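Local coordinates for phosphatidylinositol-specific phospholipase C (Listeria monocytogenes, PDB 2PLC), which is a bacterial enzyme of the phosphatidylinositol-specific phospholipase C family, a single chain folded as a TIM-type barrel of strands and helices, at residues L16-T24 with I265-K273; L50-I61 with V85-K95. All blocks are in the same frame, centred on the assembly; numbering follows the deposited sequence.

Interaction 1 of 2, residues L16-T24 with I265-K273; sequences LAALSIPGT and IKNIIKNNK
A buried closure between the two ends of the chain: Ser20 and Pro22 on strand 20-24 meet the last helix, 262-269, and the Asn271-Asn272 tail behind it, with polar bonds at Ser20 and apolar packing at Pro22. The side-chain amide of Asn272 lies alongside the backbone of Ser20 and pairs with it twice. Ser20 N gives its hydrogen to Asn272 OD1 at 2.8 Å, nearly straight at 165°, while Asn272 ND2 returns one to Ser20 O at 3.2 Å; both donors sit on lone pairs in the carbonyl planes. Asn272 ND2 also reaches Ile269 O at 2.8 Å, a more bent bond across the type I turn 269-272, which helps fix the amide's rotation. In this TIM-type barrel, strand 20-24 runs parallel to strand 253-257, and residues 265-269 of the final helix run nearly antiparallel to strand 20-24, at 154°. Ser20 OG, beside its own backbone N (chi1 -64°), donates to Asn271 OD1 at 2.6 Å and is also bonded to Leu252 N. Further along, Pro22 CG rests against Ile269 CG1 at 3.8 Å and Ile268 CG2 at 4.0 Å. A water donates to both Ala18 O and Asn272 OD1.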
ATOM      1  N   LEU A  16      -5.952   5.940  11.789  1.00 24.46           N
ATOM      2  CA  LEU A  16      -5.251   5.679  10.544  1.00 26.93           C
ATOM      3  C   LEU A  16      -5.871   6.436   9.368  1.00 24.14           C
ATOM      4  O   LEU A  16      -5.168   6.829   8.442  1.00 20.97           O
ATOM      5  CB  LEU A  16      -5.243   4.174  10.264  1.00 28.24           C
ATOM      6  CG  LEU A  16      -3.926   3.497   9.880  1.00 30.41           C
ATOM      7  CD1 LEU A  16      -2.843   3.805  10.904  1.00 34.20           C
ATOM      8  CD2 LEU A  16      -4.151   2.001   9.797  1.00 26.86           C
ATOM      9  N   ALA A  17      -7.183   6.660   9.423  1.00 27.45           N
ATOM     10  CA  ALA A  17      -7.897   7.369   8.353  1.00 23.59           C
ATOM     11  C   ALA A  17      -7.643   8.873   8.346  1.00 23.04           C
ATOM     12  O   ALA A  17      -7.927   9.557   7.362  1.00 26.22           O
ATOM     13  CB  ALA A  17      -9.383   7.093   8.445  1.00 22.79           C
ATOM     14  N   ALA A  18      -7.102   9.381   9.446  1.00 24.32           N
ATOM     15  CA  ALA A  18      -6.797  10.799   9.578  1.00 24.93           C
ATOM     16  C   ALA A  18      -5.387  11.142   9.093  1.00 26.10           C
ATOM     17  O   ALA A  18      -4.914  12.263   9.294  1.00 23.95           O
ATOM     18  CB  ALA A  18      -6.955  11.218  11.026  1.00 30.66           C
ATOM     19  N   LEU A  19      -4.732  10.197   8.421  1.00 22.64           N
ATOM     20  CA  LEU A  19      -3.363  10.411   7.946  1.00 22.64           C
ATOM     21  C   LEU A  19      -3.180  10.518   6.438  1.00 20.94           C
ATOM     22  O   LEU A  19      -4.046  10.124   5.655  1.00 21.62           O
ATOM     23  CB  LEU A  19      -2.456   9.279   8.440  1.00 16.12           C
ATOM     24  CG  LEU A  19      -2.289   9.019   9.934  1.00 19.94           C
ATOM     25  CD1 LEU A  19      -1.475   7.752  10.135  1.00 23.94           C
ATOM     26  CD2 LEU A  19      -1.612  10.196  10.591  1.00 25.48           C
ATOM     27  N   SER A  20      -2.028  11.062   6.055  1.00 18.29           N
ATOM     28  CA  SER A  20      -1.609  11.183   4.664  1.00 22.87           C
ATOM     29  C   SER A  20      -0.463  10.170   4.593  1.00 24.08           C
ATOM     30  O   SER A  20       0.595  10.359   5.198  1.00 17.75           O
ATOM     31  CB  SER A  20      -1.101  12.591   4.368  1.00 21.70           C
ATOM     32  OG  SER A  20      -2.147  13.529   4.523  1.00 26.58           O
ATOM     33  N   ILE A  21      -0.693   9.070   3.887  1.00 20.77           N
ATOM     34  CA  ILE A  21       0.304   8.009   3.806  1.00 20.53           C
ATOM     35  C   ILE A  21       0.846   7.751   2.407  1.00 16.40           C
ATOM     36  O   ILE A  21       0.075   7.638   1.457  1.00 13.87           O
ATOM     37  CB  ILE A  21      -0.306   6.693   4.337  1.00 23.09           C
ATOM     38  CG1 ILE A  21      -0.878   6.917   5.742  1.00 19.18           C
ATOM     39  CG2 ILE A  21       0.732   5.579   4.337  1.00 16.80           C
ATOM     40  CD1 ILE A  21      -1.752   5.791   6.240  1.00 19.01           C
ATOM     41  N   PRO A  22       2.186   7.683   2.263  1.00 16.86           N
ATOM     42  CA  PRO A  22       2.848   7.426   0.975  1.00 12.78           C
ATOM     43  C   PRO A  22       2.839   5.913   0.757  1.00 15.01           C
ATOM     44  O   PRO A  22       3.130   5.150   1.684  1.00 17.99           O
ATOM     45  CB  PRO A  22       4.292   7.893   1.215  1.00 10.76           C
ATOM     46  CG  PRO A  22       4.258   8.637   2.534  1.00 17.80           C
ATOM     47  CD  PRO A  22       3.185   7.946   3.310  1.00 13.69           C
ATOM     48  N   GLY A  23       2.509   5.480  -0.455  1.00 11.69           N
ATOM     49  CA  GLY A  23       2.488   4.056  -0.748  1.00 11.86           C
ATOM     50  C   GLY A  23       3.033   3.792  -2.133  1.00  8.34           C
ATOM     51  O   GLY A  23       3.221   4.725  -2.908  1.00 13.52           O
ATOM     52  N   THR A  24       3.300   2.530  -2.445  1.00  9.53           N
ATOM     53  CA  THR A  24       3.816   2.164  -3.758  1.00  7.63           C
ATOM     54  C   THR A  24       2.890   1.164  -4.453  1.00 13.47           C
ATOM     55  O   THR A  24       2.298   0.287  -3.810  1.00  7.61           O
ATOM     56  CB  THR A  24       5.211   1.532  -3.661  1.00 14.27           C
ATOM     57  OG1 THR A  24       5.198   0.518  -2.649  1.00 16.66           O
ATOM     58  CG2 THR A  24       6.260   2.573  -3.332  1.00 10.90           C
ATOM     59  N   ILE A 265       8.004  11.714  -1.291  1.00 19.57           N
ATOM     60  CA  ILE A 265       7.608  10.918  -0.136  1.00 17.71           C
ATOM     61  C   ILE A 265       7.662  11.758   1.143  1.00 22.75           C
ATOM     62  O   ILE A 265       6.739  11.715   1.961  1.00 25.75           O
ATOM     63  CB  ILE A 265       8.501   9.664   0.004  1.00 18.50           C
ATOM     64  CG1 ILE A 265       8.352   8.780  -1.239  1.00  9.06           C
ATOM     65  CG2 ILE A 265       8.127   8.877   1.258  1.00 10.79           C
ATOM     66  CD1 ILE A 265       9.398   7.679  -1.355  1.00 16.18           C
ATOM     67  N   LYS A 266       8.724  12.547   1.293  1.00 23.64           N
ATOM     68  CA  LYS A 266       8.886  13.401   2.467  1.00 29.93           C
ATOM     69  C   LYS A 266       7.792  14.456   2.571  1.00 25.55           C
ATOM     70  O   LYS A 266       7.256  14.700   3.649  1.00 33.45           O
ATOM     71  CB  LYS A 266      10.249  14.105   2.451  1.00 35.67           C
ATOM     72  CG  LYS A 266      11.421  13.255   2.911  1.00 44.91           C
ATOM     73  CD  LYS A 266      12.682  14.100   3.022  1.00 53.12           C
ATOM     74  CE  LYS A 266      13.873  13.290   3.509  1.00 59.45           C
ATOM     75  NZ  LYS A 266      15.104  14.127   3.624  1.00 66.40           N
ATOM     76  N   ASN A 267       7.472  15.089   1.448  1.00 23.61           N
ATOM     77  CA  ASN A 267       6.449  16.124   1.430  1.00 24.42           C
ATOM     78  C   ASN A 267       5.057  15.607   1.747  1.00 22.92           C
ATOM     79  O   ASN A 267       4.238  16.335   2.306  1.00 22.19           O
ATOM     80  CB  ASN A 267       6.477  16.882   0.101  1.00 28.98           C
ATOM     81  CG  ASN A 267       7.660  17.822   0.005  1.00 28.21           C
ATOM     82  OD1 ASN A 267       8.266  18.167   1.016  1.00 29.56           O
ATOM     83  ND2 ASN A 267       7.990  18.247  -1.205  1.00 28.11           N
ATOM     84  N   ILE A 268       4.787  14.353   1.398  1.00 19.54           N
ATOM     85  CA  ILE A 268       3.488  13.760   1.695  1.00 19.62           C
ATOM     86  C   ILE A 268       3.431  13.498   3.203  1.00 21.18           C
ATOM     87  O   ILE A 268       2.400  13.714   3.841  1.00 28.39           O
ATOM     88  CB  ILE A 268       3.259  12.451   0.906  1.00 17.43           C
ATOM     89  CG1 ILE A 268       3.164  12.760  -0.586  1.00 13.73           C
ATOM     90  CG2 ILE A 268       1.986  11.757   1.375  1.00 17.66           C
ATOM     91  CD1 ILE A 268       2.985  11.536  -1.455  1.00 17.21           C
ATOM     92  N   ILE A 269       4.559  13.069   3.766  1.00 21.15           N
ATOM     93  CA  ILE A 269       4.661  12.808   5.204  1.00 23.56           C
ATOM     94  C   ILE A 269       4.473  14.119   5.981  1.00 26.44           C
ATOM     95  O   ILE A 269       3.759  14.154   6.990  1.00 21.98           O
ATOM     96  CB  ILE A 269       6.039  12.201   5.574  1.00 18.91           C
ATOM     97  CG1 ILE A 269       6.168  10.787   5.008  1.00 19.70           C
ATOM     98  CG2 ILE A 269       6.233  12.188   7.091  1.00 20.45           C
ATOM     99  CD1 ILE A 269       7.566  10.203   5.144  1.00 20.12           C
ATOM    100  N   LYS A 270       5.100  15.193   5.493  1.00 25.38           N
ATOM    101  CA  LYS A 270       5.014  16.503   6.133  1.00 29.87           C
ATOM    102  C   LYS A 270       3.591  17.052   6.216  1.00 32.03           C
ATOM    103  O   LYS A 270       3.324  17.964   7.001  1.00 37.61           O
ATOM    104  CB  LYS A 270       5.922  17.517   5.437  1.00 30.35           C
ATOM    105  CG  LYS A 270       7.399  17.329   5.721  1.00 41.81           C
ATOM    106  CD  LYS A 270       8.192  18.525   5.210  1.00 53.38           C
ATOM    107  CE  LYS A 270       9.668  18.425   5.571  1.00 62.57           C
ATOM    108  NZ  LYS A 270      10.411  19.684   5.264  1.00 66.41           N
ATOM    109  N   ASN A 271       2.679  16.500   5.417  1.00 28.77           N
ATOM    110  CA  ASN A 271       1.289  16.947   5.449  1.00 29.00           C
ATOM    111  C   ASN A 271       0.623  16.641   6.790  1.00 25.98           C
ATOM    112  O   ASN A 271      -0.320  17.321   7.175  1.00 31.72           O
ATOM    113  CB  ASN A 271       0.475  16.323   4.312  1.00 22.86           C
ATOM    114  CG  ASN A 271      -0.961  16.819   4.288  1.00 19.94           C
ATOM    115  OD1 ASN A 271      -1.880  16.097   4.651  1.00 20.82           O
ATOM    116  ND2 ASN A 271      -1.155  18.067   3.872  1.00 25.47           N
ATOM    117  N   ASN A 272       1.099  15.615   7.493  1.00 33.95           N
ATOM    118  CA  ASN A 272       0.536  15.250   8.795  1.00 31.19           C
ATOM    119  C   ASN A 272       1.023  16.231   9.861  1.00 35.72           C
ATOM    120  O   ASN A 272       2.124  16.773   9.746  1.00 31.28           O
ATOM    121  CB  ASN A 272       0.963  13.836   9.187  1.00 26.79           C
ATOM    122  CG  ASN A 272       0.634  12.813   8.130  1.00 28.41           C
ATOM    123  OD1 ASN A 272      -0.523  12.439   7.952  1.00 21.00           O
ATOM    124  ND2 ASN A 272       1.657  12.343   7.424  1.00 28.38           N
ATOM    125  N   LYS A 273       0.215  16.452  10.898  1.00 40.15           N
ATOM    126  CA  LYS A 273       0.599  17.375  11.965  1.00 45.53           C
ATOM    127  C   LYS A 273       1.358  16.679  13.092  1.00 46.20           C
ATOM    128  O   LYS A 273       0.862  15.727  13.703  1.00 44.60           O
ATOM    129  CB  LYS A 273      -0.619  18.114  12.538  1.00 47.53           C
ATOM    130  CG  LYS A 273      -0.251  19.431  13.231  1.00 51.68           C
ATOM    131  CD  LYS A 273      -0.789  19.547  14.659  1.00 60.91           C
ATOM    132  CE  LYS A 273      -2.286  19.857  14.704  1.00 63.06           C
ATOM    133  NZ  LYS A 273      -3.143  18.728  14.234  1.00 66.03           N
TER
HETATM  134  O   HOH W   1      -2.852  14.235   8.671  1.00 48.37           O

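Interaction 2 of 2, residues L50-I61 with V85-K95; sequences LYQQLEAGIRYI and VLETITQFLKK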
ATOM      1  N   LEU A  50      12.268  -3.289  -1.708  1.00 18.73           N
ATOM      2  CA  LEU A  50      11.273  -3.232  -0.640  1.00 20.55           C
ATOM      3  C   LEU A  50      11.819  -2.551   0.597  1.00 20.84           C
ATOM      4  O   LEU A  50      11.226  -1.610   1.112  1.00 25.99           O
ATOM      5  CB  LEU A  50      10.796  -4.643  -0.277  1.00 15.86           C
ATOM      6  CG  LEU A  50       9.833  -4.815   0.901  1.00  8.41           C
ATOM      7  CD1 LEU A  50       8.609  -3.927   0.744  1.00 11.42           C
ATOM      8  CD2 LEU A  50       9.414  -6.262   0.982  1.00 12.51           C
ATOM      9  N   TYR A  51      12.998  -2.982   1.016  1.00 15.81           N
ATOM     10  CA  TYR A  51      13.615  -2.427   2.203  1.00 17.28           C
ATOM     11  C   TYR A  51      13.946  -0.943   2.078  1.00 16.60           C
ATOM     12  O   TYR A  51      13.805  -0.187   3.041  1.00 22.71           O
ATOM     13  CB  TYR A  51      14.857  -3.229   2.569  1.00 22.72           C
ATOM     14  CG  TYR A  51      15.377  -2.839   3.919  1.00 39.03           C
ATOM     15  CD1 TYR A  51      14.677  -3.187   5.077  1.00 45.55           C
ATOM     16  CD2 TYR A  51      16.509  -2.030   4.038  1.00 49.38           C
ATOM     17  CE1 TYR A  51      15.085  -2.728   6.335  1.00 60.13           C
ATOM     18  CE2 TYR A  51      16.932  -1.560   5.286  1.00 63.15           C
ATOM     19  CZ  TYR A  51      16.216  -1.907   6.434  1.00 65.70           C
ATOM     20  OH  TYR A  51      16.618  -1.417   7.675  1.00 66.86           O
ATOM     21  N   GLN A  52      14.384  -0.525   0.895  1.00 22.69           N
ATOM     22  CA  GLN A  52      14.717   0.877   0.676  1.00 24.59           C
ATOM     23  C   GLN A  52      13.469   1.749   0.751  1.00 24.62           C
ATOM     24  O   GLN A  52      13.523   2.875   1.245  1.00 31.25           O
ATOM     25  CB  GLN A  52      15.386   1.068  -0.680  1.00 29.78           C
ATOM     26  CG  GLN A  52      16.668   0.302  -0.845  1.00 38.33           C
ATOM     27  CD  GLN A  52      17.373   0.656  -2.128  1.00 40.73           C
ATOM     28  OE1 GLN A  52      18.541   1.035  -2.117  1.00 52.26           O
ATOM     29  NE2 GLN A  52      16.661   0.553  -3.248  1.00 35.78           N
ATOM     30  N   GLN A  53      12.357   1.226   0.237  1.00 20.95           N
ATOM     31  CA  GLN A  53      11.084   1.941   0.236  1.00 21.44           C
ATOM     32  C   GLN A  53      10.597   2.191   1.661  1.00 18.67           C
ATOM     33  O   GLN A  53      10.122   3.281   1.982  1.00 20.80           O
ATOM     34  CB  GLN A  53      10.030   1.146  -0.529  1.00 15.04           C
ATOM     35  CG  GLN A  53      10.288   1.022  -2.020  1.00 11.37           C
ATOM     36  CD  GLN A  53       9.238   0.176  -2.710  1.00 18.59           C
ATOM     37  OE1 GLN A  53       8.062   0.214  -2.345  1.00 21.26           O
ATOM     38  NE2 GLN A  53       9.657  -0.607  -3.702  1.00 13.00           N
ATOM     39  N   LEU A  54      10.741   1.184   2.517  1.00 14.42           N
ATOM     40  CA  LEU A  54      10.325   1.311   3.910  1.00 17.77           C
ATOM     41  C   LEU A  54      11.161   2.379   4.609  1.00 12.57           C
ATOM     42  O   LEU A  54      10.616   3.246   5.285  1.00 23.77           O
ATOM     43  CB  LEU A  54      10.436  -0.035   4.631  1.00 15.75           C
ATOM     44  CG  LEU A  54       9.526  -1.153   4.103  1.00 20.30           C
ATOM     45  CD1 LEU A  54       9.707  -2.416   4.936  1.00 15.81           C
ATOM     46  CD2 LEU A  54       8.076  -0.703   4.127  1.00 14.23           C
ATOM     47  N   GLU A  55      12.474   2.336   4.418  1.00 19.81           N
ATOM     48  CA  GLU A  55      13.358   3.330   5.024  1.00 22.91           C
ATOM     49  C   GLU A  55      13.117   4.731   4.459  1.00 21.15           C
ATOM     50  O   GLU A  55      13.439   5.726   5.105  1.00 23.85           O
ATOM     51  CB  GLU A  55      14.830   2.955   4.834  1.00 26.80           C
ATOM     52  CG  GLU A  55      15.283   1.754   5.639  1.00 36.77           C
ATOM     53  CD  GLU A  55      16.765   1.815   5.993  1.00 44.73           C
ATOM     54  OE1 GLU A  55      17.578   2.251   5.140  1.00 47.29           O
ATOM     55  OE2 GLU A  55      17.111   1.430   7.136  1.00 38.58           O
ATOM     56  N   ALA A  56      12.563   4.800   3.247  1.00 22.17           N
ATOM     57  CA  ALA A  56      12.262   6.073   2.601  1.00 14.12           C
ATOM     58  C   ALA A  56      10.942   6.670   3.103  1.00 18.12           C
ATOM     59  O   ALA A  56      10.603   7.809   2.777  1.00 17.97           O
ATOM     60  CB  ALA A  56      12.222   5.901   1.088  1.00 13.77           C
ATOM     61  N   GLY A  57      10.182   5.891   3.866  1.00 16.61           N
ATOM     62  CA  GLY A  57       8.925   6.398   4.387  1.00 11.15           C
ATOM     63  C   GLY A  57       7.662   5.741   3.868  1.00 13.21           C
ATOM     64  O   GLY A  57       6.579   6.048   4.353  1.00 14.29           O
ATOM     65  N   ILE A  58       7.783   4.853   2.886  1.00 12.61           N
ATOM     66  CA  ILE A  58       6.619   4.164   2.332  1.00 14.01           C
ATOM     67  C   ILE A  58       6.000   3.319   3.442  1.00 16.48           C
ATOM     68  O   ILE A  58       6.709   2.596   4.137  1.00 15.99           O
ATOM     69  CB  ILE A  58       7.022   3.243   1.149  1.00 15.17           C
ATOM     70  CG1 ILE A  58       7.594   4.069  -0.008  1.00 13.33           C
ATOM     71  CG2 ILE A  58       5.843   2.396   0.693  1.00  5.94           C
ATOM     72  CD1 ILE A  58       6.665   5.134  -0.546  1.00 12.48           C
ATOM     73  N   ARG A  59       4.690   3.442   3.637  1.00 14.51           N
ATOM     74  CA  ARG A  59       4.020   2.673   4.683  1.00 13.97           C
ATOM     75  C   ARG A  59       2.872   1.839   4.153  1.00 13.03           C
ATOM     76  O   ARG A  59       2.139   1.210   4.913  1.00 16.15           O
ATOM     77  CB  ARG A  59       3.534   3.582   5.813  1.00 16.77           C
ATOM     78  CG  ARG A  59       4.647   4.179   6.655  1.00 17.80           C
ATOM     79  CD  ARG A  59       5.455   3.122   7.388  1.00 11.69           C
ATOM     80  NE  ARG A  59       6.571   3.730   8.103  1.00 20.12           N
ATOM     81  CZ  ARG A  59       7.785   3.913   7.593  1.00 25.31           C
ATOM     82  NH1 ARG A  59       8.053   3.523   6.353  1.00 23.64           N
ATOM     83  NH2 ARG A  59       8.726   4.521   8.312  1.00 19.41           N
ATOM     84  N   TYR A  60       2.688   1.880   2.842  1.00 16.42           N
ATOM     85  CA  TYR A  60       1.655   1.090   2.201  1.00 13.58           C
ATOM     86  C   TYR A  60       2.345   0.330   1.089  1.00 16.86           C
ATOM     87  O   TYR A  60       3.047   0.929   0.270  1.00 15.37           O
ATOM     88  CB  TYR A  60       0.560   1.982   1.607  1.00 14.61           C
ATOM     89  CG  TYR A  60      -0.364   1.240   0.665  1.00  7.91           C
ATOM     90  CD1 TYR A  60      -1.475   0.558   1.142  1.00 11.79           C
ATOM     91  CD2 TYR A  60      -0.094   1.184  -0.703  1.00 20.11           C
ATOM     92  CE1 TYR A  60      -2.297  -0.169   0.287  1.00  8.53           C
ATOM     93  CE2 TYR A  60      -0.906   0.462  -1.567  1.00 11.40           C
ATOM     94  CZ  TYR A  60      -2.005  -0.211  -1.063  1.00 15.06           C
ATOM     95  OH  TYR A  60      -2.810  -0.926  -1.913  1.00 13.80           O
ATOM     96  N   ILE A  61       2.181  -0.988   1.078  1.00 15.30           N
ATOM     97  CA  ILE A  61       2.791  -1.799   0.029  1.00 15.40           C
ATOM     98  C   ILE A  61       1.742  -2.639  -0.673  1.00 10.79           C
ATOM     99  O   ILE A  61       0.703  -2.966  -0.106  1.00 10.21           O
ATOM    100  CB  ILE A  61       3.959  -2.664   0.551  1.00 16.70           C
ATOM    101  CG1 ILE A  61       3.493  -3.599   1.663  1.00 17.71           C
ATOM    102  CG2 ILE A  61       5.076  -1.766   1.053  1.00 19.15           C
ATOM    103  CD1 ILE A  61       4.606  -4.467   2.225  1.00 18.75           C
ATOM    104  N   VAL A  85       9.463 -11.482   1.554  1.00 15.90           N
ATOM    105  CA  VAL A  85       8.777 -10.213   1.794  1.00 14.19           C
ATOM    106  C   VAL A  85       8.414 -10.083   3.278  1.00 10.56           C
ATOM    107  O   VAL A  85       8.709  -9.064   3.905  1.00 19.21           O
ATOM    108  CB  VAL A  85       7.496 -10.103   0.926  1.00 16.35           C
ATOM    109  CG1 VAL A  85       6.708  -8.861   1.291  1.00 12.90           C
ATOM    110  CG2 VAL A  85       7.870 -10.059  -0.541  1.00 14.89           C
ATOM    111  N   LEU A  86       7.797 -11.122   3.839  1.00 15.00           N
ATOM    112  CA  LEU A  86       7.405 -11.116   5.245  1.00 10.64           C
ATOM    113  C   LEU A  86       8.589 -10.946   6.181  1.00 14.28           C
ATOM    114  O   LEU A  86       8.488 -10.225   7.176  1.00 16.49           O
ATOM    115  CB  LEU A  86       6.629 -12.386   5.605  1.00 15.76           C
ATOM    116  CG  LEU A  86       5.259 -12.499   4.936  1.00 15.97           C
ATOM    117  CD1 LEU A  86       4.545 -13.759   5.396  1.00 16.88           C
ATOM    118  CD2 LEU A  86       4.427 -11.265   5.256  1.00  9.77           C
ATOM    119  N   GLU A  87       9.719 -11.572   5.857  1.00 13.26           N
ATOM    120  CA  GLU A  87      10.897 -11.447   6.710  1.00 15.22           C
ATOM    121  C   GLU A  87      11.451 -10.032   6.665  1.00 19.54           C
ATOM    122  O   GLU A  87      11.921  -9.504   7.674  1.00 28.09           O
ATOM    123  CB  GLU A  87      11.985 -12.444   6.325  1.00 18.93           C
ATOM    124  CG  GLU A  87      13.288 -12.172   7.054  1.00 18.37           C
ATOM    125  CD  GLU A  87      14.213 -13.347   7.071  1.00 24.29           C
ATOM    126  OE1 GLU A  87      14.933 -13.554   6.074  1.00 28.75           O
ATOM    127  OE2 GLU A  87      14.228 -14.057   8.098  1.00 22.67           O
ATOM    128  N   THR A  88      11.387  -9.417   5.492  1.00 17.05           N
ATOM    129  CA  THR A  88      11.865  -8.057   5.325  1.00 14.64           C
ATOM    130  C   THR A  88      10.984  -7.095   6.115  1.00 17.93           C
ATOM    131  O   THR A  88      11.492  -6.285   6.886  1.00 19.81           O
ATOM    132  CB  THR A  88      11.875  -7.646   3.838  1.00 19.16           C
ATOM    133  OG1 THR A  88      12.745  -8.518   3.102  1.00 14.17           O
ATOM    134  CG2 THR A  88      12.359  -6.206   3.684  1.00 23.57           C
ATOM    135  N   ILE A  89       9.667  -7.196   5.931  1.00 20.04           N
ATOM    136  CA  ILE A  89       8.711  -6.327   6.625  1.00 22.50           C
ATOM    137  C   ILE A  89       8.880  -6.467   8.134  1.00 22.10           C
ATOM    138  O   ILE A  89       8.956  -5.482   8.869  1.00 26.70           O
ATOM    139  CB  ILE A  89       7.252  -6.708   6.313  1.00 22.69           C
ATOM    140  CG1 ILE A  89       7.017  -6.798   4.808  1.00 27.24           C
ATOM    141  CG2 ILE A  89       6.315  -5.699   6.943  1.00 28.07           C
ATOM    142  CD1 ILE A  89       7.418  -5.568   4.062  1.00 36.92           C
ATOM    143  N   THR A  90       8.919  -7.717   8.574  1.00 22.93           N
ATOM    144  CA  THR A  90       9.071  -8.068   9.976  1.00 25.51           C
ATOM    145  C   THR A  90      10.368  -7.541  10.592  1.00 26.79           C
ATOM    146  O   THR A  90      10.358  -7.035  11.712  1.00 33.14           O
ATOM    147  CB  THR A  90       8.949  -9.580  10.132  1.00 21.30           C
ATOM    148  OG1 THR A  90       7.582  -9.946   9.928  1.00 33.05           O
ATOM    149  CG2 THR A  90       9.384 -10.025  11.493  1.00 41.10           C
ATOM    150  N   GLN A  91      11.474  -7.635   9.859  1.00 26.24           N
ATOM    151  CA  GLN A  91      12.752  -7.136  10.355  1.00 27.36           C
ATOM    152  C   GLN A  91      12.708  -5.621  10.512  1.00 28.79           C
ATOM    153  O   GLN A  91      13.309  -5.068  11.435  1.00 35.77           O
ATOM    154  CB  GLN A  91      13.897  -7.534   9.421  1.00 35.65           C
ATOM    155  CG  GLN A  91      14.325  -8.989   9.556  1.00 57.09           C
ATOM    156  CD  GLN A  91      14.754  -9.347  10.973  1.00 66.86           C
ATOM    157  OE1 GLN A  91      15.787  -8.880  11.459  1.00 74.85           O
ATOM    158  NE2 GLN A  91      13.959 -10.173  11.644  1.00 68.46           N
ATOM    159  N   PHE A  92      11.986  -4.954   9.613  1.00 27.15           N
ATOM    160  CA  PHE A  92      11.858  -3.504   9.658  1.00 21.45           C
ATOM    161  C   PHE A  92      11.036  -3.083  10.871  1.00 19.55           C
ATOM    162  O   PHE A  92      11.393  -2.138  11.574  1.00 24.23           O
ATOM    163  CB  PHE A  92      11.194  -2.980   8.385  1.00 19.99           C
ATOM    164  CG  PHE A  92      10.966  -1.498   8.397  1.00 21.74           C
ATOM    165  CD1 PHE A  92      12.010  -0.624   8.134  1.00 18.18           C
ATOM    166  CD2 PHE A  92       9.715  -0.974   8.706  1.00 23.21           C
ATOM    167  CE1 PHE A  92      11.817   0.751   8.180  1.00 19.42           C
ATOM    168  CE2 PHE A  92       9.510   0.404   8.758  1.00 17.38           C
ATOM    169  CZ  PHE A  92      10.565   1.266   8.495  1.00 18.28           C
ATOM    170  N   LEU A  93       9.917  -3.770  11.085  1.00 23.10           N
ATOM    171  CA  LEU A  93       9.036  -3.481  12.214  1.00 24.09           C
ATOM    172  C   LEU A  93       9.675  -3.812  13.556  1.00 29.78           C
ATOM    173  O   LEU A  93       9.256  -3.296  14.595  1.00 33.30           O
ATOM    174  CB  LEU A  93       7.725  -4.244  12.070  1.00 19.40           C
ATOM    175  CG  LEU A  93       6.823  -3.740  10.952  1.00 17.47           C
ATOM    176  CD1 LEU A  93       5.623  -4.648  10.807  1.00 14.74           C
ATOM    177  CD2 LEU A  93       6.403  -2.311  11.253  1.00 16.84           C
ATOM    178  N   LYS A  94      10.674  -4.691  13.527  1.00 31.53           N
ATOM    179  CA  LYS A  94      11.393  -5.104  14.726  1.00 29.05           C
ATOM    180  C   LYS A  94      12.392  -4.013  15.101  1.00 33.07           C
ATOM    181  O   LYS A  94      12.578  -3.697  16.275  1.00 38.48           O
ATOM    182  CB  LYS A  94      12.126  -6.423  14.461  1.00 36.61           C
ATOM    183  CG  LYS A  94      12.840  -7.012  15.669  1.00 52.90           C
ATOM    184  CD  LYS A  94      13.618  -8.281  15.318  1.00 61.77           C
ATOM    185  CE  LYS A  94      12.696  -9.417  14.883  1.00 71.02           C
ATOM    186  NZ  LYS A  94      13.442 -10.691  14.638  1.00 70.84           N
ATOM    187  N   LYS A  95      13.001  -3.421  14.080  1.00 33.10           N
ATOM    188  CA  LYS A  95      13.997  -2.369  14.247  1.00 31.82           C
ATOM    189  C   LYS A  95      13.338  -1.017  14.573  1.00 33.18           C
ATOM    190  O   LYS A  95      13.881  -0.219  15.339  1.00 40.41           O
ATOM    191  CB  LYS A  95      14.824  -2.262  12.965  1.00 40.09           C
ATOM    192  CG  LYS A  95      16.262  -1.802  13.157  1.00 55.80           C
ATOM    193  CD  LYS A  95      16.673  -0.835  12.054  1.00 63.36           C
ATOM    194  CE  LYS A  95      16.323  -1.377  10.678  1.00 66.48           C
ATOM    195  NZ  LYS A  95      15.881  -0.277   9.773  1.00 64.71           N
TER
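Leu54 and Phe92 meet at the middle of a helix-helix contact in the helical layer outside the TIM-type barrel, where helix 50-55 crosses the 85-95 part of helix 82-95 at -29°. Helix 82-95 is the crossover of a beta-alpha-beta unit between parallel neighbouring strands 60-65 and 101-107. The tight side is mostly apolar, with one buried charge, Arg59. Leu54 CB sits over the face of the Phe92 ring, 3.8 Å from its centroid, a CH-pi contact, and CD1 of the same leucine leans on Phe92 CG. With CG anti to the backbone N (chi1 177°), the phenyl reaches across to Arg59, whose guanidinium takes Phe92 CZ over one face while its NH2 meets the ring at the edge. Deeper in, Ile89 CD1 is shared by Leu50 CD2 at 3.7 Å and Ile61 CD1 at 3.5 Å.

Toward solvent the contact thins. Tyr51 lays CE1 4.1 Å from Phe92 CD1, and beyond it the exposed Lys95, bent at three successive torsions beyond CB, makes a long, weak salt bridge to Glu55, NZ to OE2 3.4 Å. Back inside, Arg59 NH2 has a salt bridge to Glu99, and Arg59 NH1 donates in plane to a lone pair of Leu54 O at 2.8 Å.

Interaction 1 sets helix 262-269 and its tail on strand 20-24; interaction 2 is mainly helix on helix, with Ile61 of strand 60-65 joining underneath. The two meet where these strands adjoin, Pro22 O lying 3.0 Å from Arg59 N and Thr24 OG1 2.9 Å from Gln53 OE1, both probable hydrogen bonds. Their centres are about 16 Å apart, and along the sequence interaction 2 is nested within the loop that interaction 1 closes. Interaction 1 is buried throughout and spends its asparagine amides on the backbone and hydroxyl of Ser20; interaction 2 has an apolar and aromatic core that also takes in buried Arg59, with Lys95 and Glu55 at the solvent side.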